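Long-range contacts in Non-structural polyprotein (Sindbis virus, PDB 4GUA), which carries a viral cysteine protease that processes the replication polyprotein, joined in one precursor to the macro and zinc-binding domains of nsP3: residues Thr317-Pro322 with Gly538-Tyr543; Val446-Leu451 with Val481-Leu486; Gly459-Glu464 with Lys488-Arg493; Glu517-His522 with Pro600-Cys605. All blocks are in the same frame, centred on the assembly; numbering follows the deposited sequence.

Interaction 1 (Thr317-Pro322 with Gly538-Tyr543); sequences TRQFTP and GKLYSY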
# COMPACT_ATOMS: atom_id res chain seq x y z
N THR A 317 8.73 -12.98 -1.52
CA THR A 317 8.92 -12.45 -0.18
C THR A 317 9.17 -10.94 -0.12
O THR A 317 9.36 -10.39 0.97
CB THR A 317 10.13 -13.13 0.47
OG1 THR A 317 11.29 -12.92 -0.35
CG2 THR A 317 9.89 -14.61 0.64
N ARG A 318 9.17 -10.25 -1.26
CA ARG A 318 9.36 -8.80 -1.26
C ARG A 318 8.34 -8.14 -0.33
O ARG A 318 7.14 -8.41 -0.42
CB ARG A 318 9.21 -8.21 -2.66
CG ARG A 318 8.95 -6.71 -2.66
CD ARG A 318 9.89 -6.00 -3.61
NE ARG A 318 9.89 -6.69 -4.89
CZ ARG A 318 10.96 -6.87 -5.65
NH1 ARG A 318 12.15 -6.41 -5.29
NH2 ARG A 318 10.84 -7.52 -6.79
N GLN A 319 8.81 -7.27 0.55
CA GLN A 319 7.90 -6.62 1.48
C GLN A 319 7.61 -5.21 0.99
O GLN A 319 8.44 -4.31 1.13
CB GLN A 319 8.52 -6.58 2.88
CG GLN A 319 8.77 -7.97 3.44
CD GLN A 319 9.48 -7.96 4.78
OE1 GLN A 319 10.27 -7.06 5.09
NE2 GLN A 319 9.21 -8.98 5.59
N PHE A 320 6.40 -5.03 0.46
CA PHE A 320 6.00 -3.75 -0.13
C PHE A 320 5.09 -2.98 0.81
O PHE A 320 4.18 -3.55 1.41
CB PHE A 320 5.29 -3.98 -1.46
CG PHE A 320 4.67 -2.74 -2.04
CD1 PHE A 320 5.41 -1.91 -2.89
CD2 PHE A 320 3.36 -2.39 -1.75
CE1 PHE A 320 4.85 -0.76 -3.42
CE2 PHE A 320 2.80 -1.24 -2.27
CZ PHE A 320 3.55 -0.42 -3.11
N THR A 321 5.34 -1.68 0.94
CA THR A 321 4.47 -0.81 1.72
C THR A 321 4.16 0.43 0.90
O THR A 321 5.03 0.93 0.19
CB THR A 321 5.11 -0.44 3.07
OG1 THR A 321 6.30 0.33 2.86
CG2 THR A 321 5.46 -1.71 3.85
N PRO A 322 2.91 0.93 0.97
CA PRO A 322 2.55 2.02 0.07
C PRO A 322 2.87 3.43 0.57
O PRO A 322 2.11 4.35 0.27
CB PRO A 322 1.03 1.87 -0.02
CG PRO A 322 0.66 1.41 1.36
CD PRO A 322 1.77 0.50 1.80
N GLY A 538 2.73 -12.25 1.23
CA GLY A 538 1.48 -11.51 1.33
C GLY A 538 1.58 -10.08 1.83
O GLY A 538 2.67 -9.53 2.00
N LYS A 539 0.43 -9.45 2.03
CA LYS A 539 0.36 -8.06 2.47
C LYS A 539 0.68 -7.92 3.97
O LYS A 539 0.53 -8.87 4.73
CB LYS A 539 -1.01 -7.46 2.17
CG LYS A 539 -2.12 -7.98 3.08
CD LYS A 539 -3.45 -7.32 2.77
CE LYS A 539 -4.26 -8.14 1.79
NZ LYS A 539 -5.67 -7.68 1.76
N LEU A 540 1.14 -6.73 4.35
CA LEU A 540 1.69 -6.50 5.69
C LEU A 540 0.73 -5.83 6.69
O LEU A 540 1.12 -5.56 7.84
CB LEU A 540 2.97 -5.69 5.56
CG LEU A 540 4.08 -6.47 4.85
CD1 LEU A 540 5.24 -5.57 4.46
CD2 LEU A 540 4.58 -7.63 5.71
N TYR A 541 -0.50 -5.58 6.27
CA TYR A 541 -1.50 -4.94 7.12
C TYR A 541 -2.85 -5.64 6.98
O TYR A 541 -3.26 -5.98 5.88
CB TYR A 541 -1.67 -3.46 6.75
CG TYR A 541 -0.37 -2.69 6.58
CD1 TYR A 541 0.25 -2.11 7.68
CD2 TYR A 541 0.21 -2.54 5.34
CE1 TYR A 541 1.43 -1.41 7.54
CE2 TYR A 541 1.40 -1.83 5.18
CZ TYR A 541 2.00 -1.27 6.29
OH TYR A 541 3.18 -0.56 6.15
N SER A 542 -3.53 -5.86 8.09
CA SER A 542 -4.86 -6.45 8.03
C SER A 542 -5.70 -6.10 9.25
O SER A 542 -5.16 -5.85 10.33
CB SER A 542 -4.75 -7.96 7.89
OG SER A 542 -6.01 -8.53 7.58
N TYR A 543 -7.02 -6.08 9.09
CA TYR A 543 -7.92 -6.00 10.23
C TYR A 543 -8.35 -7.38 10.73
O TYR A 543 -9.00 -7.50 11.77
CB TYR A 543 -9.16 -5.18 9.89
CG TYR A 543 -8.93 -3.68 9.86
CD1 TYR A 543 -8.90 -2.95 11.04
CD2 TYR A 543 -8.79 -3.00 8.66
CE1 TYR A 543 -8.71 -1.60 11.02
CE2 TYR A 543 -8.60 -1.65 8.64
CZ TYR A 543 -8.56 -0.95 9.82
OH TYR A 543 -8.38 0.42 9.82
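Leu540 and Tyr541 reach across to Gln319, Thr321 and Pro322 in a loop-on-loop contact. It joins the loop after strand 305-312 of the methyltransferase-like part of nsP2 to the zinc-binding domain of nsP3. The backbones stay apart, with CA of Thr321 7.5 Å from CA of Leu540; no hydrogen bond crosses, and the contact rests on side chains together with the carbonyl of Phe320. The packed part is gathered round two methyls. Leu540 CD1, placed anti to CA (chi2 168°), lies 3.8 Å from Gln319 CB, 3.8 Å from Phe320 O and 3.9 Å from Thr321 CG2. Thr321 turns this same CG2 to the phenol of Tyr541, 3.4 Å from Tyr541 OH, the two side chains crossing at about a right angle, while its OG1 is taken up by His323 ND1. The Phe320 ring turns to helix 275-286 instead, packing on Thr282, Ala285 and Arg286, while its carbonyl O stays in the contact. The looser side begins beyond Gln319 CB, where the extended chain of this partly exposed residue carries the carboxamide onward past the contact. Packing is also looser at Pro322, at the N-cap position before helix 323-333, which slides past the Tyr541 ring in the opposite direction, with Pro322 CD 4.1 Å from Tyr541 CE2.

Interaction 2 (Val446-Leu451 with Val481-Leu486); sequences VAIPLL and VTIYCL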
# COMPACT_ATOMS: atom_id res chain seq x y z
N VAL A 446 19.64 13.23 -4.31
CA VAL A 446 20.15 13.25 -2.95
C VAL A 446 21.55 12.65 -2.89
O VAL A 446 21.81 11.60 -3.46
CB VAL A 446 19.19 12.52 -1.99
CG1 VAL A 446 18.86 11.14 -2.51
CG2 VAL A 446 19.78 12.44 -0.59
N ALA A 447 22.46 13.35 -2.22
CA ALA A 447 23.79 12.82 -1.94
C ALA A 447 23.75 12.21 -0.56
O ALA A 447 23.31 12.86 0.39
CB ALA A 447 24.83 13.91 -1.99
N ILE A 448 24.22 10.97 -0.44
CA ILE A 448 24.14 10.26 0.82
C ILE A 448 25.36 9.38 1.04
O ILE A 448 25.87 8.76 0.11
CB ILE A 448 22.85 9.43 0.85
CG1 ILE A 448 22.77 8.57 2.10
CG2 ILE A 448 22.77 8.55 -0.39
CD1 ILE A 448 21.43 7.90 2.25
N PRO A 449 25.85 9.32 2.29
CA PRO A 449 26.95 8.42 2.65
C PRO A 449 26.41 7.10 3.17
O PRO A 449 25.20 6.98 3.31
CB PRO A 449 27.64 9.19 3.78
CG PRO A 449 26.50 9.84 4.48
CD PRO A 449 25.49 10.20 3.41
N LEU A 450 27.28 6.15 3.50
CA LEU A 450 26.80 4.90 4.06
C LEU A 450 26.81 5.04 5.57
O LEU A 450 27.86 5.08 6.20
CB LEU A 450 27.66 3.72 3.63
CG LEU A 450 27.68 3.38 2.14
CD1 LEU A 450 28.47 2.10 1.90
CD2 LEU A 450 26.28 3.25 1.59
N LEU A 451 25.62 5.10 6.16
CA LEU A 451 25.49 5.32 7.59
C LEU A 451 26.10 4.17 8.38
O LEU A 451 26.03 3.01 7.98
CB LEU A 451 24.02 5.49 7.96
CG LEU A 451 23.32 6.68 7.28
CD1 LEU A 451 21.86 6.76 7.69
CD2 LEU A 451 24.02 7.99 7.61
N VAL A 481 19.92 8.96 -6.83
CA VAL A 481 20.77 8.87 -5.65
C VAL A 481 22.25 8.79 -6.01
O VAL A 481 22.65 8.01 -6.87
CB VAL A 481 20.41 7.64 -4.79
CG1 VAL A 481 21.35 7.52 -3.61
CG2 VAL A 481 18.97 7.74 -4.31
N THR A 482 23.04 9.65 -5.38
CA THR A 482 24.48 9.61 -5.52
C THR A 482 25.13 9.28 -4.18
O THR A 482 25.08 10.07 -3.24
CB THR A 482 25.02 10.95 -6.04
OG1 THR A 482 24.46 11.22 -7.33
CG2 THR A 482 26.54 10.90 -6.15
N ILE A 483 25.72 8.09 -4.11
CA ILE A 483 26.44 7.63 -2.92
C ILE A 483 27.88 8.12 -2.96
O ILE A 483 28.63 7.83 -3.89
CB ILE A 483 26.42 6.09 -2.85
CG1 ILE A 483 24.97 5.59 -2.90
CG2 ILE A 483 27.11 5.61 -1.59
CD1 ILE A 483 24.85 4.09 -2.99
N TYR A 484 28.26 8.88 -1.93
CA TYR A 484 29.59 9.46 -1.84
C TYR A 484 30.40 8.61 -0.89
O TYR A 484 29.91 8.28 0.19
CB TYR A 484 29.52 10.89 -1.32
CG TYR A 484 29.21 11.91 -2.39
CD1 TYR A 484 27.95 11.99 -2.96
CD2 TYR A 484 30.18 12.80 -2.82
CE1 TYR A 484 27.66 12.92 -3.94
CE2 TYR A 484 29.91 13.73 -3.80
CZ TYR A 484 28.65 13.79 -4.36
OH TYR A 484 28.37 14.72 -5.34
N CYS A 485 31.61 8.23 -1.27
CA CYS A 485 32.40 7.40 -0.36
C CYS A 485 33.91 7.57 -0.30
O CYS A 485 34.60 7.63 -1.32
CB CYS A 485 32.11 5.94 -0.68
SG CYS A 485 32.24 5.55 -2.43
N LEU A 486 34.39 7.73 0.93
CA LEU A 486 35.50 6.95 1.45
C LEU A 486 36.68 6.68 0.51
O LEU A 486 37.31 7.58 -0.05
CB LEU A 486 34.93 5.62 1.96
CG LEU A 486 33.93 5.70 3.11
CD1 LEU A 486 32.98 4.54 3.02
CD2 LEU A 486 34.65 5.68 4.45
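Val446 and Ile448 pack against Val481 and Ile483 across two parallel neighbours of the mixed macro-domain sheet, the two strands of a beta-alpha-beta unit whose connection runs through helix 463-474. Strands 446-448 and 481-484 diverge by 25° and are laced by three backbone bonds: Thr482 N to Val446 O, Ile448 N to Thr482 O, and Tyr484 N to Ile448 O. On one face Val446 and Val481 lie side by side and point the same way, with Val446 CG1 3.8 Å from Val481 CG2. The other branch of Val481 reaches the next side chain of the partner strand on this face, Ile448: its CG1, anti to the backbone N (chi1 177°), meets Ile448 CG2 at 3.7 Å, the two side chains crossing obliquely. Past the end of the bonded strands, Leu450 angles across Ile483 and brings CD2 to 4.0 Å from Ile483 CG2; both residues also touch Ile494 of helix 488-502. The opposite face carries Ala447 and Thr482. There Tyr484 meets Ala447 CB at a slant through CD1 and CE1. The polar ends on this face are held by Glu358, whose two carboxylate oxygens bond Thr482 OG1 and Tyr484 OH separately. With its hydroxyl so held, the Tyr484 ring sets CE1 3.6 Å from Ala447 CB.

Interaction 3 (Gly459-Glu464 with Lys488-Arg493); sequences GKDRLE and KKWKER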
# COMPACT_ATOMS: atom_id res chain seq x y z
N GLY A 459 34.33 -1.38 14.49
CA GLY A 459 35.52 -2.10 14.06
C GLY A 459 35.29 -3.18 13.03
O GLY A 459 36.21 -3.93 12.68
N LYS A 460 34.07 -3.27 12.51
CA LYS A 460 33.74 -4.27 11.51
C LYS A 460 33.28 -3.57 10.23
O LYS A 460 32.93 -2.40 10.26
CB LYS A 460 32.66 -5.22 12.03
N ASP A 461 33.31 -4.30 9.12
CA ASP A 461 33.00 -3.72 7.81
C ASP A 461 31.51 -3.90 7.50
O ASP A 461 31.05 -5.01 7.24
CB ASP A 461 33.88 -4.39 6.74
CG ASP A 461 33.51 -3.97 5.33
OD1 ASP A 461 32.34 -4.14 4.93
OD2 ASP A 461 34.40 -3.48 4.61
N ARG A 462 30.78 -2.79 7.54
CA ARG A 462 29.33 -2.79 7.38
C ARG A 462 28.83 -2.40 5.98
O ARG A 462 27.62 -2.22 5.78
CB ARG A 462 28.70 -1.91 8.45
CG ARG A 462 28.96 -2.43 9.86
CD ARG A 462 27.97 -3.56 10.21
NE ARG A 462 28.37 -4.38 11.36
CZ ARG A 462 28.61 -3.93 12.59
NH1 ARG A 462 28.51 -2.65 12.89
NH2 ARG A 462 28.97 -4.78 13.55
N LEU A 463 29.74 -2.25 5.02
CA LEU A 463 29.38 -1.75 3.69
C LEU A 463 28.16 -2.45 3.09
O LEU A 463 27.19 -1.79 2.73
CB LEU A 463 30.56 -1.92 2.72
CG LEU A 463 30.40 -1.37 1.30
CD1 LEU A 463 31.76 -1.29 0.61
CD2 LEU A 463 29.45 -2.20 0.43
N GLU A 464 28.20 -3.77 2.99
CA GLU A 464 27.13 -4.51 2.32
C GLU A 464 25.76 -4.28 2.97
O GLU A 464 24.77 -4.03 2.27
CB GLU A 464 27.46 -6.01 2.31
CG GLU A 464 27.17 -6.74 3.63
CD GLU A 464 28.03 -6.25 4.81
OE1 GLU A 464 28.87 -5.35 4.61
OE2 GLU A 464 27.84 -6.76 5.94
N LYS A 488 38.88 4.18 -2.40
CA LYS A 488 38.69 3.66 -3.75
C LYS A 488 38.15 2.23 -3.70
O LYS A 488 37.33 1.86 -4.53
CB LYS A 488 40.00 3.72 -4.54
N LYS A 489 38.59 1.44 -2.73
CA LYS A 489 38.15 0.05 -2.60
C LYS A 489 36.67 -0.05 -2.23
O LYS A 489 35.95 -0.92 -2.74
CB LYS A 489 39.00 -0.69 -1.57
N TRP A 490 36.21 0.81 -1.34
CA TRP A 490 34.80 0.84 -0.99
C TRP A 490 33.97 1.27 -2.19
O TRP A 490 32.88 0.75 -2.40
CB TRP A 490 34.57 1.75 0.22
CG TRP A 490 34.78 1.02 1.51
CD1 TRP A 490 35.90 0.32 1.88
CD2 TRP A 490 33.86 0.91 2.60
NE1 TRP A 490 35.73 -0.22 3.13
CE2 TRP A 490 34.49 0.13 3.59
CE3 TRP A 490 32.57 1.39 2.83
CZ2 TRP A 490 33.86 -0.17 4.80
CZ3 TRP A 490 31.96 1.09 4.02
CH2 TRP A 490 32.60 0.32 5.00
N LYS A 491 34.49 2.20 -2.99
CA LYS A 491 33.79 2.61 -4.21
C LYS A 491 33.72 1.45 -5.20
O LYS A 491 32.72 1.29 -5.90
CB LYS A 491 34.47 3.81 -4.89
CG LYS A 491 33.60 4.42 -5.99
CD LYS A 491 34.38 5.32 -6.92
CE LYS A 491 33.48 5.91 -7.99
NZ LYS A 491 33.21 4.96 -9.11
N GLU A 492 34.78 0.66 -5.28
CA GLU A 492 34.82 -0.49 -6.18
C GLU A 492 33.68 -1.42 -5.84
O GLU A 492 32.92 -1.87 -6.71
CB GLU A 492 36.13 -1.25 -6.01
CG GLU A 492 37.35 -0.55 -6.48
CD GLU A 492 38.60 -1.33 -6.09
OE1 GLU A 492 38.43 -2.42 -5.51
OE2 GLU A 492 39.72 -0.84 -6.32
N ARG A 493 33.58 -1.72 -4.55
CA ARG A 493 32.58 -2.65 -4.04
C ARG A 493 31.15 -2.15 -4.20
O ARG A 493 30.26 -2.93 -4.52
CB ARG A 493 32.88 -2.95 -2.58
CG ARG A 493 34.18 -3.72 -2.42
CD ARG A 493 34.68 -3.70 -1.00
NE ARG A 493 33.77 -4.40 -0.10
CZ ARG A 493 33.78 -4.27 1.22
NH1 ARG A 493 34.64 -3.45 1.81
NH2 ARG A 493 32.92 -4.95 1.96
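Asp461 and Arg493 meet tip to tip in a salt bridge, each carboxylate oxygen taking one terminal nitrogen of the guanidinium. Arg493 NH1 binds Asp461 OD2 at 2.8 Å, arriving on the syn side, and the bond is nearly straight, 168° at the hydrogen. Arg493 NH2 reaches Asp461 OD1 at 3.1 Å from above the carboxylate plane, the two flat groups being turned 35° against each other. OD1 has a second donor, the backbone N of Leu463, 3.2 Å away and on the opposite face of the carboxylate. One oxygen is thus gripped from both faces, which should restrict rotation of the carboxylate, and the carboxylate charge is probably stabilised by the guanidinium and a peptide N-H. Arg462 has partners outside the contact: Glu420 pairs with its NH2 and Phe415 makes a cation-pi contact. The apolar part lies beside these bonds. Leu463 CB sits over the six-membered ring of Trp490, 3.8 Å from its centroid. With CG anti to the backbone N (chi1 -176°), Leu463 continues across the indole, and its CD1 also lies 3.6 Å above the centre of the Arg493 guanidinium. Arg493 NH1 stands over the rim of the same indole face, so that methyl and arginine cover it together. The Asp461-Leu463 bond makes an Asx turn directly at the start of helix 463-474, and the salt bridge ties that turn to the first turns of helix 488-502 at the surface of the macro domain.

Interaction 4 (Glu517-His522 with Pro600-Cys605); sequences ELVWIH and PKTLPC. With ZN (zinc ion), chain V.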
# COMPACT_ATOMS: atom_id res chain seq x y z
N GLU A 517 -5.84 -11.16 -1.78
CA GLU A 517 -6.41 -11.53 -0.49
C GLU A 517 -5.33 -11.90 0.53
O GLU A 517 -5.46 -11.59 1.72
CB GLU A 517 -7.44 -12.65 -0.64
CG GLU A 517 -6.85 -14.05 -0.75
CD GLU A 517 -7.65 -15.11 -0.02
OE1 GLU A 517 -8.69 -14.79 0.60
OE2 GLU A 517 -7.23 -16.29 -0.09
N LEU A 518 -4.24 -12.50 0.06
CA LEU A 518 -3.26 -13.10 0.97
C LEU A 518 -2.67 -12.12 1.97
O LEU A 518 -2.23 -11.02 1.63
CB LEU A 518 -2.11 -13.73 0.17
CG LEU A 518 -1.17 -14.63 0.97
CD1 LEU A 518 -1.91 -15.82 1.58
CD2 LEU A 518 -0.03 -15.11 0.09
N VAL A 519 -2.67 -12.54 3.23
CA VAL A 519 -2.09 -11.76 4.32
C VAL A 519 -0.84 -12.45 4.87
O VAL A 519 -0.84 -13.65 5.11
CB VAL A 519 -3.08 -11.59 5.47
CG1 VAL A 519 -2.38 -10.94 6.65
CG2 VAL A 519 -4.27 -10.77 5.01
N TRP A 520 0.22 -11.68 5.05
CA TRP A 520 1.45 -12.22 5.59
C TRP A 520 1.38 -12.21 7.11
O TRP A 520 1.21 -11.16 7.72
CB TRP A 520 2.63 -11.38 5.09
CG TRP A 520 3.98 -11.97 5.34
CD1 TRP A 520 4.33 -12.86 6.32
CD2 TRP A 520 5.18 -11.70 4.61
NE1 TRP A 520 5.66 -13.16 6.24
CE2 TRP A 520 6.21 -12.46 5.19
CE3 TRP A 520 5.48 -10.89 3.51
CZ2 TRP A 520 7.52 -12.43 4.72
CZ3 TRP A 520 6.78 -10.87 3.04
CH2 TRP A 520 7.78 -11.63 3.64
N ILE A 521 1.55 -13.37 7.73
CA ILE A 521 1.39 -13.50 9.18
C ILE A 521 2.67 -13.94 9.88
O ILE A 521 3.58 -14.52 9.26
CB ILE A 521 0.28 -14.51 9.55
CG1 ILE A 521 0.48 -15.83 8.80
CG2 ILE A 521 -1.09 -13.93 9.27
CD1 ILE A 521 -0.39 -16.99 9.30
N HIS A 522 2.74 -13.65 11.17
CA HIS A 522 3.85 -14.10 12.01
C HIS A 522 3.94 -15.64 12.00
O HIS A 522 2.91 -16.31 12.01
CB HIS A 522 3.65 -13.57 13.43
CG HIS A 522 4.83 -13.75 14.32
ND1 HIS A 522 4.93 -14.80 15.21
CD2 HIS A 522 5.97 -13.03 14.45
CE1 HIS A 522 6.08 -14.71 15.86
NE2 HIS A 522 6.73 -13.65 15.41
N PRO A 600 -3.84 -2.48 11.10
CA PRO A 600 -2.62 -2.67 11.89
C PRO A 600 -1.64 -3.52 11.12
O PRO A 600 -2.07 -4.38 10.35
CB PRO A 600 -3.10 -3.42 13.14
CG PRO A 600 -4.57 -3.51 13.06
CD PRO A 600 -5.07 -2.87 11.81
N LYS A 601 -0.34 -3.30 11.31
CA LYS A 601 0.62 -4.14 10.63
C LYS A 601 0.60 -5.55 11.23
O LYS A 601 0.50 -5.72 12.44
CB LYS A 601 2.03 -3.53 10.63
CG LYS A 601 2.66 -3.29 11.96
CD LYS A 601 4.04 -2.65 11.76
CE LYS A 601 3.96 -1.15 11.59
NZ LYS A 601 4.53 -0.46 12.78
N THR A 602 0.67 -6.54 10.35
CA THR A 602 0.63 -7.95 10.73
C THR A 602 1.99 -8.52 11.10
O THR A 602 2.07 -9.62 11.65
CB THR A 602 0.11 -8.80 9.56
OG1 THR A 602 1.01 -8.67 8.45
CG2 THR A 602 -1.27 -8.36 9.13
N LEU A 603 3.06 -7.81 10.79
CA LEU A 603 4.40 -8.35 10.97
C LEU A 603 5.39 -7.29 11.45
O LEU A 603 6.35 -6.97 10.75
CB LEU A 603 4.87 -8.95 9.65
CG LEU A 603 5.96 -10.00 9.73
CD1 LEU A 603 5.41 -11.29 10.32
CD2 LEU A 603 6.57 -10.23 8.35
N PRO A 604 5.17 -6.75 12.66
CA PRO A 604 6.04 -5.71 13.22
C PRO A 604 7.44 -6.24 13.54
O PRO A 604 8.42 -5.49 13.48
CB PRO A 604 5.30 -5.29 14.49
CG PRO A 604 4.45 -6.47 14.84
CD PRO A 604 4.04 -7.07 13.54
N CYS A 605 7.52 -7.51 13.90
CA CYS A 605 8.81 -8.18 14.04
C CYS A 605 8.61 -9.68 13.98
O CYS A 605 7.48 -10.16 13.92
CB CYS A 605 9.51 -7.78 15.33
SG CYS A 605 8.68 -8.28 16.84
ZN ZN V . 10.31 -8.04 18.55
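His522 and Leu603 meet with their CA atoms 5.9 Å apart, and the touching parts of the two backbones run 32° apart in direction without a backbone-to-backbone bond. The link is made instead by a side chain: Thr602 OG1 donates to Trp520 O at 2.6 Å, nearly along the C=O axis. That hydroxyl stands between the backbone N and carbonyl carbon of its own residue (chi1 61°), while Thr602 CG2 meets Val519 CG1 at 3.7 Å. Leu603 divides its branches between two partners. Its CD2 lies over the Trp520 five-membered ring, 3.9 Å from the centroid and 16° off the ring normal, a CH-pi contact; its CD1 comes within 3.6 Å of His522 CA. The indole N-H has a weak hydrogen bond to Thr535 O. At the far end Cys605 O lies at the edge of the His522 imidazole, in its plane, 3.3 Å from His522 CD2. Cys605 itself turns SG to the zinc ion at 2.4 Å, and Cys607, Cys630 and Cys648 complete the four-cysteine site of the nsP3 zinc-binding domain. His522 is therefore packed beside the metal-bearing loop without being a ligand. Strand 519-520 pairs in parallel with strand 533-534, and Val519 and Ile521 touch Phe533; the partner loop spans from helix 583-588 to helix 613-621.

How the interactions relate
From the N terminus, interaction 1 opens first, at 317-322, and closes only at 538-543, joining the C-terminal part of nsP2 to the zinc-binding domain and enclosing the macro domain. Within this long loop lie interactions 2 and 3, which cross: their segments alternate as 446-451, 459-464, 481-486 and 488-493. Leu450 touches both Leu463 and Trp490, so the loop just after strand 445-448 packs on the starts of helices 463-474 and 488-502. Interaction 4 opens at 517-522, before interaction 1 has closed, and ends at 600-605, so these two cross as well. Their centres are 7 Å apart, and probable backbone bonds join Leu540 to Thr602 and Lys539 to Trp520.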